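Local coordinates for type I modular polyketide synthase (Streptomyces albus subsp. albus, PDB 6IYT), which probably transfers an ethylmalonyl extender unit from coenzyme A onto the carrier protein during assembly of the polyketide salinomycin, at residues E274-A279 with V293-E298; A318-Q323 with R372-E377. All coordinates share one frame; numbering follows the deposited sequence.

Interaction 1 lies within the small subdomain of the acyltransferase, packing strand 276-283 against helix 293-305. Interaction 2, its centre about 12 Å away, is at the edge of the same sheet, where it faces the probable active site and His320 NE2 is hydrogen-bonded to Ser213 OG. Two probable hydrogen bonds join the contacts. The carboxylate oxygen Glu274 OE1 lies 2.9 Å from Ala322 N, tying the start of the strand to the loop that carries the histidine. At the other end, Ala279 O is 2.9 Å from Val374 N, placing 374-375 beside 276-283 as the edge strand. Between these bonds, Ser277 OG packs on Cys321 CB at 3.2 Å.

Interaction 1 (E274-A279 with V293-E298); sequences EVLSIA and VAALEE
Ala295 puts its methyl between two residues at the start of the strand: Ala295 CB is 3.6 Å from Val275 CG1 and 3.9 Å from Leu276 CD2. Leu276 contributes most of the strand side, since its CB is directed at the helix and both of its methyls reach it. One, CD1, comes within 4.0 Å of Ala295 O; the other, CD2, turns to the next residue, meeting Leu296 CD1 at 4.0 Å and approaching the backbone atom Leu296 N at 3.9 Å. With CG beside the backbone N (chi1 -62°) and the chain then extended (chi2 -177°), the leucine branches directly over the Ala295-Leu296 peptide. The nearest CA atoms across the contact, Leu276 CA and Leu296 CA, are 7.1 Å apart. No hydrogen bond crosses this interface; van der Waals packing of aliphatic groups carries it.

Polar groups in the next shell bond to the backbone of both partners: Asn270 uses both ends of its amide on the strand, OD1 taking Val275 N and ND2 giving to Leu276 O. Gln292 pairs through its backbone with Val275, while its OE1 accepts from Ala295 N in the first turn of the helix, so one residue is bonded to both sides of the contact. Helices 259-266 and 293-305 both pack against this sheet, Leu276 touching Ile266 and Leu296 reaching Val289, Ala251 and Ala253, and its antiparallel strands run in the order 310-312, 251-255, 286-291, 276-283. That 4-1-3-2 order, with its beta-alpha-beta-beta-alpha-beta chain path, identifies the ferredoxin-like small subdomain found in malonyl-CoA-type acyltransferases.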
# COMPACT_ATOMS: atom_id res chain seq x y z
N GLU A 274 11.67 -20.26 -23.76
CA GLU A 274 10.79 -19.34 -23.04
C GLU A 274 11.22 -17.90 -23.31
O GLU A 274 12.34 -17.51 -22.95
CB GLU A 274 10.81 -19.62 -21.55
CG GLU A 274 9.85 -18.74 -20.75
CD GLU A 274 9.98 -18.97 -19.26
OE1 GLU A 274 10.51 -18.08 -18.56
OE2 GLU A 274 9.48 -20.01 -18.79
N VAL A 275 10.35 -17.11 -23.91
CA VAL A 275 10.67 -15.71 -24.20
C VAL A 275 9.78 -14.80 -23.34
O VAL A 275 10.25 -13.80 -22.76
CB VAL A 275 10.51 -15.39 -25.69
CG1 VAL A 275 10.61 -13.90 -25.95
CG2 VAL A 275 11.57 -16.15 -26.50
N LEU A 276 8.51 -15.18 -23.22
CA LEU A 276 7.55 -14.52 -22.39
C LEU A 276 6.82 -15.56 -21.54
O LEU A 276 6.55 -16.69 -22.00
CB LEU A 276 6.50 -13.77 -23.24
CG LEU A 276 6.99 -12.65 -24.15
CD1 LEU A 276 5.80 -12.03 -24.82
CD2 LEU A 276 7.77 -11.60 -23.35
N SER A 277 6.41 -15.16 -20.36
CA SER A 277 5.69 -16.06 -19.48
C SER A 277 4.90 -15.32 -18.46
O SER A 277 5.18 -14.18 -18.16
CB SER A 277 6.65 -17.05 -18.78
OG SER A 277 7.60 -16.38 -18.04
N ILE A 278 3.83 -15.91 -18.00
CA ILE A 278 3.02 -15.23 -17.02
C ILE A 278 3.76 -15.18 -15.69
O ILE A 278 4.23 -16.24 -15.16
CB ILE A 278 1.65 -15.91 -16.87
CG1 ILE A 278 0.82 -15.66 -18.15
CG2 ILE A 278 0.93 -15.40 -15.65
CD1 ILE A 278 -0.62 -16.06 -18.02
N ALA A 279 3.91 -13.94 -15.18
CA ALA A 279 4.74 -13.65 -14.01
C ALA A 279 3.91 -13.44 -12.76
O ALA A 279 4.45 -13.44 -11.65
CB ALA A 279 5.57 -12.40 -14.26
N VAL A 293 12.57 -7.77 -23.53
CA VAL A 293 11.96 -6.44 -23.67
C VAL A 293 11.28 -6.26 -25.03
O VAL A 293 10.15 -5.79 -25.11
CB VAL A 293 13.00 -5.33 -23.47
CG1 VAL A 293 12.38 -3.95 -23.74
CG2 VAL A 293 13.57 -5.40 -22.07
N ALA A 294 11.97 -6.64 -26.10
CA ALA A 294 11.42 -6.44 -27.45
C ALA A 294 10.10 -7.19 -27.64
O ALA A 294 9.10 -6.61 -28.09
CB ALA A 294 12.43 -6.88 -28.50
N ALA A 295 10.09 -8.45 -27.24
CA ALA A 295 8.88 -9.28 -27.30
C ALA A 295 7.78 -8.70 -26.42
O ALA A 295 6.57 -8.66 -26.78
CB ALA A 295 9.20 -10.69 -26.88
N LEU A 296 8.17 -8.24 -25.23
CA LEU A 296 7.22 -7.69 -24.29
C LEU A 296 6.56 -6.44 -24.83
O LEU A 296 5.33 -6.26 -24.74
CB LEU A 296 7.91 -7.38 -22.97
CG LEU A 296 6.98 -7.16 -21.80
CD1 LEU A 296 6.23 -8.43 -21.43
CD2 LEU A 296 7.78 -6.65 -20.61
N GLU A 297 7.36 -5.56 -25.40
CA GLU A 297 6.84 -4.34 -26.05
C GLU A 297 5.95 -4.64 -27.24
O GLU A 297 4.95 -3.96 -27.46
CB GLU A 297 8.00 -3.43 -26.44
CG GLU A 297 8.72 -2.87 -25.22
CD GLU A 297 9.93 -2.00 -25.56
OE1 GLU A 297 10.44 -2.11 -26.70
OE2 GLU A 297 10.42 -1.27 -24.66
N GLU A 298 6.30 -5.66 -28.01
CA GLU A 298 5.48 -6.11 -29.13
C GLU A 298 4.09 -6.60 -28.65
O GLU A 298 3.07 -6.17 -29.18
CB GLU A 298 6.21 -7.21 -29.96
CG GLU A 298 5.45 -7.59 -31.24
CD GLU A 298 6.05 -8.77 -32.00
OE1 GLU A 298 5.31 -9.32 -32.87
OE2 GLU A 298 7.25 -9.11 -31.80

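Interaction 2 (A318-Q323 with R372-E377)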
# COMPACT_ATOMS: atom_id res chain seq x y z
N ALA A 318 13.06 -8.99 -15.80
CA ALA A 318 12.21 -10.18 -15.98
C ALA A 318 12.46 -11.17 -14.86
O ALA A 318 12.96 -12.26 -15.09
CB ALA A 318 12.48 -10.84 -17.35
N SER A 319 12.11 -10.78 -13.64
CA SER A 319 11.98 -11.74 -12.56
C SER A 319 10.75 -12.61 -12.83
O SER A 319 10.03 -12.40 -13.81
CB SER A 319 11.84 -11.00 -11.21
OG SER A 319 11.01 -9.87 -11.36
N HIS A 320 10.58 -13.65 -12.05
CA HIS A 320 9.38 -14.46 -12.09
C HIS A 320 9.28 -15.23 -13.41
O HIS A 320 8.19 -15.51 -13.89
CB HIS A 320 8.12 -13.60 -11.87
CG HIS A 320 8.14 -12.85 -10.58
ND1 HIS A 320 8.17 -13.49 -9.36
CD2 HIS A 320 8.35 -11.54 -10.31
CE1 HIS A 320 8.29 -12.60 -8.40
NE2 HIS A 320 8.46 -11.42 -8.95
N CYS A 321 10.42 -15.55 -13.98
CA CYS A 321 10.51 -16.44 -15.12
C CYS A 321 11.90 -17.08 -15.16
O CYS A 321 12.70 -16.88 -14.23
CB CYS A 321 10.23 -15.66 -16.42
SG CYS A 321 11.53 -14.53 -16.86
N ALA A 322 12.16 -17.90 -16.18
CA ALA A 322 13.41 -18.67 -16.26
C ALA A 322 14.67 -17.82 -16.34
O ALA A 322 15.77 -18.33 -16.14
CB ALA A 322 13.35 -19.63 -17.45
N GLN A 323 14.54 -16.53 -16.63
CA GLN A 323 15.72 -15.64 -16.61
C GLN A 323 16.41 -15.62 -15.27
O GLN A 323 17.60 -15.33 -15.20
CB GLN A 323 15.37 -14.20 -17.00
CG GLN A 323 15.04 -14.05 -18.49
CD GLN A 323 15.11 -12.60 -18.97
OE1 GLN A 323 15.89 -11.76 -18.45
NE2 GLN A 323 14.33 -12.29 -20.00
N ARG A 372 9.39 -17.80 -8.95
CA ARG A 372 8.04 -18.29 -9.23
C ARG A 372 7.12 -17.14 -9.59
O ARG A 372 7.20 -16.07 -8.99
CB ARG A 372 7.49 -19.03 -8.05
CG ARG A 372 8.38 -20.17 -7.59
CD ARG A 372 7.98 -21.50 -8.24
NE ARG A 372 8.63 -21.72 -9.53
CZ ARG A 372 9.84 -22.28 -9.69
NH1 ARG A 372 10.32 -22.51 -10.91
NH2 ARG A 372 10.57 -22.58 -8.63
N PRO A 373 6.16 -17.41 -10.47
CA PRO A 373 5.01 -16.49 -10.64
C PRO A 373 4.33 -16.17 -9.33
O PRO A 373 4.24 -17.02 -8.43
CB PRO A 373 4.05 -17.27 -11.57
CG PRO A 373 4.50 -18.69 -11.48
CD PRO A 373 5.99 -18.64 -11.26
N VAL A 374 3.87 -14.95 -9.20
CA VAL A 374 3.20 -14.48 -7.99
C VAL A 374 1.74 -14.94 -8.02
O VAL A 374 0.92 -14.43 -8.80
CB VAL A 374 3.27 -12.94 -7.89
CG1 VAL A 374 2.80 -12.47 -6.51
CG2 VAL A 374 4.69 -12.45 -8.14
N SER A 375 1.38 -15.75 -7.04
CA SER A 375 0.02 -16.24 -6.94
C SER A 375 -0.81 -15.36 -6.04
O SER A 375 -1.17 -15.75 -4.95
CB SER A 375 0.03 -17.67 -6.40
OG SER A 375 0.70 -18.51 -7.27
N PHE A 376 -1.10 -14.14 -6.47
CA PHE A 376 -1.73 -13.19 -5.55
C PHE A 376 -3.27 -13.42 -5.49
O PHE A 376 -3.84 -13.54 -4.40
CB PHE A 376 -1.38 -11.75 -5.96
CG PHE A 376 -2.01 -10.69 -5.08
CD1 PHE A 376 -1.50 -10.44 -3.81
CD2 PHE A 376 -3.11 -10.00 -5.51
CE1 PHE A 376 -2.07 -9.45 -3.02
CE2 PHE A 376 -3.68 -9.01 -4.72
CZ PHE A 376 -3.15 -8.74 -3.47
N GLU A 377 -3.90 -13.59 -6.66
CA GLU A 377 -5.35 -13.85 -6.74
C GLU A 377 -5.84 -15.04 -5.88
O GLU A 377 -6.74 -14.88 -5.09
CB GLU A 377 -5.79 -14.02 -8.20
CG GLU A 377 -7.24 -14.45 -8.35
CD GLU A 377 -7.59 -14.80 -9.79
OE1 GLU A 377 -6.67 -14.87 -10.62
OE2 GLU A 377 -8.78 -14.99 -10.10
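The imidazole of His320 meets Val374 over one face and the carbonyl of Arg372 at its edge. Val374 CG2, displaced toward the rim, lies 3.8 Å from the centroid of the His320 ring at 20° off the normal, a CH-pi contact whose closest ring atom is His320 CE1. At the edge, His320 ND1 donates to Arg372 O across 2.8 Å with an N-H...O angle of 154°. The acceptor is only 13° out of the ring plane, but ND1 sits above the carbonyl plane rather than on a lone pair. Edge bond and face contact together restrict rotation of the ring.

The other ring nitrogen, NE2, is hydrogen-bonded to Ser213 OG, the serine of a GHSQG sequence that fits a nucleophile elbow; this is consistent with the Ser-His dyad of acyltransferases, in which a backbone carbonyl orients the histidine. Arg372 is the first residue to leave helical phi/psi after helix 363-371, and its carbonyl accepts from the ring. His320 has a left-handed backbone conformation and also pairs through its main chain with Cys370 at the end of that helix.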